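Long-range contacts in DNA polymerase sliding clamp 2 (Sulfolobus tokodaii, PDB 3AIZ), which forms part of a DNA-encircling ring that tethers the catalytic subunit of DNA polymerase and other proteins to DNA during replication: residues E163-L168 with K178-Q183; M1-Y6 with T90-E95; S213-V218 with I230-D235. All blocks are in the same frame, centred on the assembly; numbering follows the deposited sequence.

Interaction 1 (E163-L168 with K178-Q183)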
loop_
_atom_site.group_PDB
_atom_site.type_symbol
_atom_site.label_atom_id
_atom_site.label_comp_id
_atom_site.label_asym_id
_atom_site.label_seq_id
_atom_site.Cartn_x
_atom_site.Cartn_y
_atom_site.Cartn_z
ATOM N N GLU A 163 18.091 -30.144 40.956
ATOM C CA GLU A 163 19.123 -29.158 41.257
ATOM C C GLU A 163 19.627 -28.403 40.023
ATOM O O GLU A 163 20.068 -27.259 40.131
ATOM C CB GLU A 163 20.295 -29.810 41.996
ATOM C CG GLU A 163 21.344 -28.821 42.488
ATOM C CD GLU A 163 22.455 -29.489 43.274
ATOM O OE1 GLU A 163 22.400 -30.723 43.454
ATOM O OE2 GLU A 163 23.384 -28.778 43.711
ATOM N N ASN A 164 19.553 -29.034 38.853
ATOM C CA ASN A 164 20.155 -28.455 37.651
ATOM C C ASN A 164 19.249 -28.365 36.422
ATOM O O ASN A 164 19.682 -27.899 35.370
ATOM C CB ASN A 164 21.430 -29.220 37.279
ATOM C CG ASN A 164 22.540 -29.038 38.295
ATOM O OD1 ASN A 164 22.509 -28.117 39.111
ATOM N ND2 ASN A 164 23.534 -29.919 38.244
ATOM N N THR A 165 18.000 -28.801 36.548
ATOM C CA THR A 165 17.125 -28.883 35.382
ATOM C C THR A 165 15.663 -28.566 35.686
ATOM O O THR A 165 15.089 -29.089 36.639
ATOM C CB THR A 165 17.197 -30.281 34.733
ATOM O OG1 THR A 165 18.543 -30.552 34.318
ATOM C CG2 THR A 165 16.274 -30.364 33.528
ATOM N N VAL A 166 15.066 -27.707 34.865
ATOM C CA VAL A 166 13.635 -27.436 34.943
ATOM C C VAL A 166 12.935 -28.124 33.777
ATOM O O VAL A 166 13.345 -27.983 32.627
ATOM C CB VAL A 166 13.331 -25.925 34.910
ATOM C CG1 VAL A 166 11.832 -25.683 34.970
ATOM C CG2 VAL A 166 14.028 -25.217 36.060
ATOM N N THR A 167 11.876 -28.868 34.080
ATOM C CA THR A 167 11.201 -29.683 33.077
ATOM C C THR A 167 9.718 -29.343 32.956
ATOM O O THR A 167 9.018 -29.216 33.958
ATOM C CB THR A 167 11.336 -31.183 33.407
ATOM O OG1 THR A 167 12.723 -31.543 33.450
ATOM C CG2 THR A 167 10.627 -32.029 32.365
ATOM N N LEU A 168 9.247 -29.194 31.721
ATOM C CA LEU A 168 7.826 -28.982 31.462
ATOM C C LEU A 168 7.281 -30.125 30.612
ATOM O O LEU A 168 7.908 -30.525 29.632
ATOM C CB LEU A 168 7.590 -27.639 30.765
ATOM C CG LEU A 168 7.954 -26.367 31.535
ATOM C CD1 LEU A 168 9.456 -26.118 31.500
ATOM C CD2 LEU A 168 7.209 -25.170 30.972
ATOM N N LYS A 178 7.761 -32.445 26.003
ATOM C CA LYS A 178 8.650 -32.324 27.151
ATOM C C LYS A 178 9.886 -31.496 26.820
ATOM O O LYS A 178 10.774 -31.951 26.099
ATOM C CB LYS A 178 9.065 -33.707 27.656
ATOM C CG LYS A 178 9.956 -33.671 28.889
ATOM C CD LYS A 178 10.364 -35.072 29.318
ATOM C CE LYS A 178 9.148 -35.934 29.627
ATOM N NZ LYS A 178 9.532 -37.330 29.981
ATOM N N SER A 179 9.937 -30.277 27.350
ATOM C CA SER A 179 11.094 -29.408 27.160
ATOM C C SER A 179 11.951 -29.361 28.419
ATOM O O SER A 179 11.455 -29.563 29.528
ATOM C CB SER A 179 10.654 -27.997 26.769
ATOM O OG SER A 179 9.791 -27.438 27.744
ATOM N N LEU A 180 13.240 -29.096 28.240
ATOM C CA LEU A 180 14.174 -29.040 29.357
ATOM C C LEU A 180 14.924 -27.716 29.373
ATOM O O LEU A 180 15.554 -27.335 28.385
ATOM C CB LEU A 180 15.171 -30.197 29.279
ATOM C CG LEU A 180 14.574 -31.602 29.179
ATOM C CD1 LEU A 180 15.670 -32.641 28.996
ATOM C CD2 LEU A 180 13.729 -31.916 30.404
ATOM N N LEU A 181 14.852 -27.018 30.499
ATOM C CA LEU A 181 15.561 -25.756 30.656
ATOM C C LEU A 181 16.687 -25.913 31.670
ATOM O O LEU A 181 16.465 -26.361 32.794
ATOM C CB LEU A 181 14.596 -24.653 31.091
ATOM C CG LEU A 181 13.330 -24.513 30.243
ATOM C CD1 LEU A 181 12.494 -23.330 30.704
ATOM C CD2 LEU A 181 13.682 -24.375 28.771
ATOM N N LYS A 182 17.898 -25.553 31.263
ATOM C CA LYS A 182 19.066 -25.678 32.125
ATOM C C LYS A 182 19.865 -24.382 32.102
ATOM O O LYS A 182 19.589 -23.489 31.301
ATOM C CB LYS A 182 19.945 -26.843 31.665
ATOM C CG LYS A 182 19.163 -28.094 31.290
ATOM C CD LYS A 182 20.072 -29.229 30.843
ATOM C CE LYS A 182 20.812 -29.847 32.020
ATOM N NZ LYS A 182 21.510 -31.110 31.640
ATOM N N GLN A 183 20.852 -24.278 32.987
ATOM C CA GLN A 183 21.722 -23.110 33.020
ATOM C C GLN A 183 22.368 -22.877 31.657
ATOM O O GLN A 183 22.791 -23.823 30.992
ATOM C CB GLN A 183 22.805 -23.282 34.086
ATOM C CG GLN A 183 23.785 -22.128 34.162
ATOM C CD GLN A 183 23.126 -20.839 34.605
ATOM O OE1 GLN A 183 22.344 -20.824 35.558
ATOM N NE2 GLN A 183 23.438 -19.746 33.917
#
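V166 and L181 face each other as a hydrogen-bonded antiparallel pair: V166 N reaches L181 O at 2.8 Å, and L181 N returns an almost straight bond (179°) to V166 O. Two residues on, L168 and S179 form the next such pair; L168 N lies 3.1 Å from S179 O, while the reverse bond from S179 N to L168 O is clearly bent (141°). Between them T167 and L180 form a non-hydrogen-bonded pair, where the main chains approach through CA-H...O contacts to neighbouring carbonyls, such as L180 CA to V166 O at 3.5 Å.

The side chains sort onto two faces. On one, V166 CB stands 4.2 Å from L181 CB, and the CD1 methyls of L168 and L181 meet at the same spacing, 4.2 Å, as the two leucines slant across one another. S179 OG lies against L168 CB on this face. On the other face T167 and L180 run side by side in the same direction; L180 CG stands anti to the carbonyl carbon (chi1 -54°), and the CD2 branch beyond it meets both OG1 and CG2 of T167. Next to them the CE methylene of K182 approaches T165 OG1, 3.3 Å away.

Further out, I146 of helix 140-150 packs on L168 and L181, I159 touches V166 and L168, and L190 touches V166. T167 shares backbone bonds with S160 of strand 156-161. K178, S179 and L180 also form an antiparallel ladder with a strand of the neighbouring PCNA3 subunit. In this beta hairpin V166, L168 and L181 thus lie on the face toward helix 140-150 with S179 among them, the other face mixes threonines and K182 with L180, and main-chain bonding carries the sheet across the subunit boundary.

Interaction 2 (M1-Y6 with T90-E95)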
loop_
_atom_site.group_PDB
_atom_site.type_symbol
_atom_site.label_atom_id
_atom_site.label_comp_id
_atom_site.label_asym_id
_atom_site.label_seq_id
_atom_site.Cartn_x
_atom_site.Cartn_y
_atom_site.Cartn_z
ATOM N N MET A 1 -2.397 17.733 44.757
ATOM C CA MET A 1 -2.931 16.465 44.275
ATOM C C MET A 1 -1.812 15.521 43.844
ATOM O O MET A 1 -0.631 15.842 43.978
ATOM C CB MET A 1 -3.906 16.695 43.118
ATOM C CG MET A 1 -5.179 17.432 43.515
ATOM S SD MET A 1 -6.380 17.532 42.169
ATOM C CE MET A 1 -7.717 18.417 42.969
ATOM N N ILE A 2 -2.194 14.359 43.323
ATOM C CA ILE A 2 -1.233 13.339 42.917
ATOM C C ILE A 2 -0.603 13.652 41.563
ATOM O O ILE A 2 -1.295 14.008 40.610
ATOM C CB ILE A 2 -1.890 11.946 42.862
ATOM C CG1 ILE A 2 -2.512 11.601 44.216
ATOM C CG2 ILE A 2 -0.875 10.892 42.453
ATOM C CD1 ILE A 2 -3.207 10.261 44.244
ATOM N N LYS A 3 0.716 13.512 41.487
ATOM C CA LYS A 3 1.458 13.806 40.268
ATOM C C LYS A 3 2.718 12.947 40.196
ATOM O O LYS A 3 3.534 12.952 41.116
ATOM C CB LYS A 3 1.817 15.293 40.217
ATOM C CG LYS A 3 2.596 15.720 38.984
ATOM C CD LYS A 3 2.944 17.200 39.046
ATOM C CE LYS A 3 3.949 17.588 37.969
ATOM N NZ LYS A 3 3.413 17.386 36.596
ATOM N N ALA A 4 2.873 12.204 39.103
ATOM C CA ALA A 4 4.010 11.301 38.951
ATOM C C ALA A 4 4.537 11.286 37.521
ATOM O O ALA A 4 3.786 11.496 36.572
ATOM C CB ALA A 4 3.631 9.895 39.390
ATOM N N THR A 5 5.832 11.031 37.372
ATOM C CA THR A 5 6.461 11.005 36.055
ATOM C C THR A 5 7.223 9.704 35.811
ATOM O O THR A 5 8.071 9.309 36.611
ATOM C CB THR A 5 7.422 12.191 35.867
ATOM O OG1 THR A 5 6.677 13.416 35.846
ATOM C CG2 THR A 5 8.190 12.052 34.564
ATOM N N TYR A 6 6.914 9.046 34.701
ATOM C CA TYR A 6 7.584 7.809 34.324
ATOM C C TYR A 6 8.447 8.048 33.088
ATOM O O TYR A 6 8.052 8.779 32.181
ATOM C CB TYR A 6 6.556 6.708 34.067
ATOM C CG TYR A 6 7.165 5.339 33.902
ATOM C CD1 TYR A 6 7.531 4.584 35.007
ATOM C CD2 TYR A 6 7.372 4.799 32.641
ATOM C CE1 TYR A 6 8.089 3.331 34.860
ATOM C CE2 TYR A 6 7.929 3.547 32.485
ATOM C CZ TYR A 6 8.286 2.818 33.597
ATOM O OH TYR A 6 8.840 1.571 33.443
ATOM N N THR A 90 3.726 11.586 32.145
ATOM C CA THR A 90 3.371 12.156 33.435
ATOM C C THR A 90 1.918 11.850 33.766
ATOM O O THR A 90 1.046 11.911 32.901
ATOM C CB THR A 90 3.605 13.680 33.482
ATOM O OG1 THR A 90 2.785 14.325 32.501
ATOM C CG2 THR A 90 5.065 14.007 33.211
ATOM N N LEU A 91 1.672 11.504 35.025
ATOM C CA LEU A 91 0.327 11.239 35.511
ATOM C C LEU A 91 -0.055 12.313 36.516
ATOM O O LEU A 91 0.608 12.480 37.538
ATOM C CB LEU A 91 0.262 9.862 36.170
ATOM C CG LEU A 91 0.695 8.673 35.309
ATOM C CD1 LEU A 91 0.782 7.413 36.150
ATOM C CD2 LEU A 91 -0.258 8.477 34.143
ATOM N N GLU A 92 -1.125 13.042 36.222
ATOM C CA GLU A 92 -1.551 14.145 37.072
ATOM C C GLU A 92 -3.022 14.013 37.454
ATOM O O GLU A 92 -3.893 13.937 36.589
ATOM C CB GLU A 92 -1.302 15.474 36.358
ATOM C CG GLU A 92 -1.645 16.706 37.174
ATOM C CD GLU A 92 -1.355 17.990 36.420
ATOM O OE1 GLU A 92 -0.586 17.937 35.436
ATOM O OE2 GLU A 92 -1.895 19.047 36.809
ATOM N N GLU A 93 -3.291 13.988 38.756
ATOM C CA GLU A 93 -4.657 13.861 39.249
ATOM C C GLU A 93 -5.503 15.082 38.895
ATOM O O GLU A 93 -5.011 16.211 38.874
ATOM C CB GLU A 93 -4.669 13.642 40.764
ATOM C CG GLU A 93 -6.063 13.460 41.346
ATOM C CD GLU A 93 -6.062 13.405 42.862
ATOM O OE1 GLU A 93 -5.000 13.657 43.469
ATOM O OE2 GLU A 93 -7.126 13.110 43.446
ATOM N N THR A 94 -6.781 14.842 38.624
ATOM C CA THR A 94 -7.709 15.903 38.261
ATOM C C THR A 94 -9.031 15.716 38.995
ATOM O O THR A 94 -9.390 14.598 39.363
ATOM C CB THR A 94 -7.967 15.917 36.742
ATOM O OG1 THR A 94 -6.751 16.228 36.054
ATOM C CG2 THR A 94 -9.023 16.952 36.380
ATOM N N GLU A 95 -9.747 16.813 39.216
ATOM C CA GLU A 95 -11.064 16.750 39.834
ATOM C C GLU A 95 -11.971 15.799 39.061
ATOM O O GLU A 95 -12.743 15.043 39.650
ATOM C CB GLU A 95 -11.696 18.142 39.886
ATOM C CG GLU A 95 -13.156 18.145 40.311
ATOM C CD GLU A 95 -13.786 19.522 40.225
ATOM O OE1 GLU A 95 -15.032 19.606 40.214
ATOM O OE2 GLU A 95 -13.035 20.520 40.163
#
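The opening strand of the N-terminal domain, with K3, A4 and T5, pairs antiparallel with E92, L91 and T90 of strand 88-93, joining the start of the chain to a strand more than eighty residues later. A4 and L91 are the hydrogen-bonded pair, with A4 N 2.8 Å from L91 O and L91 N bonded back to A4 O. E93 N extends the ladder to I2 O at 2.7 Å.

Past this point a side chain takes over from the backbone. I2 N donates to E93 OE1 at 2.9 Å (164°), using the anti lone pair of that oxygen. E93 CG lies anti to its own backbone N (chi1 -178°) and the chain stays extended beyond it; M1 crosses it at about a right angle, its CB near OE1. The second oxygen, OE2, forms a salt bridge with K119.

On the face bearing T5 and T90 the two threonines lie side by side, T90 CG2 against T5 OG1, while T90 OG1 is bonded to R103. K3 NZ remains 4.2 Å from E92 OE1, beyond a salt bridge. A4 and L91 turn to the other face, where both pack on I35.

The E93 carboxylate thus divides its oxygens between a main-chain N-H and a lysine, holding the I2 amide just before strand 3-6 begins; the nearby ammonium group probably stabilises its negative charge.

Interaction 3 (S213-V218 with I230-D235)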
loop_
_atom_site.group_PDB
_atom_site.type_symbol
_atom_site.label_atom_id
_atom_site.label_comp_id
_atom_site.label_asym_id
_atom_site.label_seq_id
_atom_site.Cartn_x
_atom_site.Cartn_y
_atom_site.Cartn_z
ATOM N N SER A 213 7.262 -11.877 26.601
ATOM C CA SER A 213 8.252 -11.641 25.554
ATOM C C SER A 213 8.738 -10.193 25.540
ATOM O O SER A 213 9.800 -9.892 24.993
ATOM C CB SER A 213 7.696 -12.028 24.180
ATOM O OG SER A 213 6.591 -11.215 23.823
ATOM N N ILE A 214 7.962 -9.300 26.151
ATOM C CA ILE A 214 8.318 -7.884 26.208
ATOM C C ILE A 214 9.495 -7.632 27.147
ATOM O O ILE A 214 9.985 -6.506 27.256
ATOM C CB ILE A 214 7.127 -7.017 26.667
ATOM C CG1 ILE A 214 6.828 -7.262 28.148
ATOM C CG2 ILE A 214 5.903 -7.286 25.803
ATOM C CD1 ILE A 214 5.683 -6.434 28.686
ATOM N N SER A 215 9.942 -8.682 27.828
ATOM C CA SER A 215 11.071 -8.577 28.742
ATOM C C SER A 215 12.189 -9.523 28.324
ATOM O O SER A 215 11.939 -10.563 27.718
ATOM C CB SER A 215 10.635 -8.888 30.175
ATOM O OG SER A 215 11.739 -8.863 31.064
ATOM N N GLN A 216 13.423 -9.152 28.647
ATOM C CA GLN A 216 14.572 -9.991 28.338
ATOM C C GLN A 216 15.024 -10.755 29.575
ATOM O O GLN A 216 15.880 -11.635 29.496
ATOM C CB GLN A 216 15.724 -9.151 27.786
ATOM C CG GLN A 216 15.484 -8.614 26.383
ATOM C CD GLN A 216 16.665 -7.822 25.852
ATOM O OE1 GLN A 216 17.310 -7.079 26.591
ATOM N NE2 GLN A 216 16.951 -7.978 24.563
ATOM N N ASN A 217 14.441 -10.412 30.718
ATOM C CA ASN A 217 14.807 -11.049 31.975
ATOM C C ASN A 217 13.590 -11.389 32.823
ATOM O O ASN A 217 13.356 -10.782 33.870
ATOM C CB ASN A 217 15.776 -10.164 32.759
ATOM C CG ASN A 217 17.072 -9.922 32.011
ATOM O OD1 ASN A 217 18.028 -10.687 32.138
ATOM N ND2 ASN A 217 17.109 -8.856 31.218
ATOM N N VAL A 218 12.819 -12.367 32.360
ATOM C CA VAL A 218 11.637 -12.820 33.075
ATOM C C VAL A 218 12.028 -13.768 34.202
ATOM O O VAL A 218 12.778 -14.719 33.990
ATOM C CB VAL A 218 10.657 -13.542 32.135
ATOM C CG1 VAL A 218 9.402 -13.949 32.888
ATOM C CG2 VAL A 218 10.309 -12.654 30.952
ATOM N N ILE A 230 5.358 -15.024 37.943
ATOM C CA ILE A 230 6.144 -14.520 36.823
ATOM C C ILE A 230 6.374 -13.014 36.952
ATOM O O ILE A 230 5.426 -12.242 37.091
ATOM C CB ILE A 230 5.479 -14.814 35.460
ATOM C CG1 ILE A 230 5.461 -16.316 35.172
ATOM C CG2 ILE A 230 6.210 -14.090 34.343
ATOM C CD1 ILE A 230 4.377 -17.067 35.900
ATOM N N GLU A 231 7.637 -12.606 36.911
ATOM C CA GLU A 231 7.990 -11.195 36.959
ATOM C C GLU A 231 8.491 -10.734 35.595
ATOM O O GLU A 231 9.449 -11.288 35.057
ATOM C CB GLU A 231 9.060 -10.940 38.021
ATOM C CG GLU A 231 8.689 -11.421 39.416
ATOM C CD GLU A 231 9.740 -11.064 40.454
ATOM O OE1 GLU A 231 10.498 -10.097 40.227
ATOM O OE2 GLU A 231 9.805 -11.749 41.497
ATOM N N VAL A 232 7.838 -9.718 35.042
ATOM C CA VAL A 232 8.200 -9.192 33.733
ATOM C C VAL A 232 8.686 -7.752 33.855
ATOM O O VAL A 232 7.906 -6.813 33.696
ATOM C CB VAL A 232 7.006 -9.243 32.761
ATOM C CG1 VAL A 232 7.440 -8.831 31.366
ATOM C CG2 VAL A 232 6.397 -10.636 32.742
ATOM N N PRO A 233 9.982 -7.577 34.142
ATOM C CA PRO A 233 10.590 -6.258 34.335
ATOM C C PRO A 233 10.819 -5.541 33.012
ATOM O O PRO A 233 11.000 -6.189 31.982
ATOM C CB PRO A 233 11.949 -6.585 34.970
ATOM C CG PRO A 233 11.893 -8.043 35.336
ATOM C CD PRO A 233 10.952 -8.659 34.362
ATOM N N THR A 234 10.809 -4.212 33.045
ATOM C CA THR A 234 11.182 -3.417 31.884
ATOM C C THR A 234 12.472 -2.669 32.196
ATOM O O THR A 234 12.892 -2.602 33.349
ATOM C CB THR A 234 10.080 -2.414 31.498
ATOM O OG1 THR A 234 9.900 -1.463 32.553
ATOM C CG2 THR A 234 8.768 -3.139 31.242
ATOM N N ASP A 235 13.101 -2.110 31.169
ATOM C CA ASP A 235 14.372 -1.415 31.350
ATOM C C ASP A 235 14.197 -0.061 32.035
ATOM O O ASP A 235 15.175 0.638 32.298
ATOM C CB ASP A 235 15.089 -1.239 30.008
ATOM C CG ASP A 235 15.602 -2.552 29.443
ATOM O OD1 ASP A 235 15.627 -3.554 30.190
ATOM O OD2 ASP A 235 15.982 -2.582 28.253
#
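S215 OG is gripped from two directions: it donates to P233 O at 2.9 Å and accepts from N217 N at 3.1 Å. The first bond lies in the carbonyl plane on a lone pair of the P233 oxygen (C=O...donor angle 141°); the second closes an ST turn within the 213-218 loop. OG stands anti to the S215 backbone N (chi1 177°), which carries it over to the P233 carbonyl and also brings it near P233 CD.

Beside this bond, V232 CG1 touches S215 CB and lies 3.6 Å from I214 CG1, the isoleucine and valine side chains crossing at about a right angle. At the far end V218 CG1 packs against I230 CG2 (3.5 Å), the two side chains slanting across each other, and V218 CA makes a CA-H...O contact with E231 O at 3.3 Å. N217 O meets P233 CD at 3.2 Å; the proline nitrogen has no hydrogen to give, and its ring methylene occupies that place.

Strand 226-233 continues the pairing through E231, whose backbone bonds with T219. L240 of strand 239-244 packs on I214 and V232, and I214 also reaches S14 of helix 9-16. K188 NZ bonds to Q216 O and N217 OD1.

The loop leading from helix 202-211 into strand 218-223 is thus pinned to the end of strand 226-233 by the bond the S215 hydroxyl donates to P233 O, with aliphatic packing alongside, while the bond it accepts from N217 N holds the turn in shape; on this edge, beside a proline with no N-H to offer, the serine hydroxyl makes the cross-link.

How the interactions relate
The three contacts follow one another along the chain. Interactions 1 and 2 lie on opposite sides of the chain's centre, their own centres 44 Å apart and one in each of the two PCNA domains. Interaction 3 sits between them near the middle, its centre 26 Å from that of interaction 2 and 20 Å from that of interaction 1. It touches interaction 2 directly, Y6 OH lying 3.3 Å from T234 OG1, so N-terminal and C-terminal halves meet there. Interactions 1 and 3 come no closer than about 9 Å between nearest atoms. Of the three, only interaction 1 touches another subunit, PCNA3; a sulfate ion, probably from the crystallisation liquor, lies about 5 Å from the E92 side chain of interaction 2.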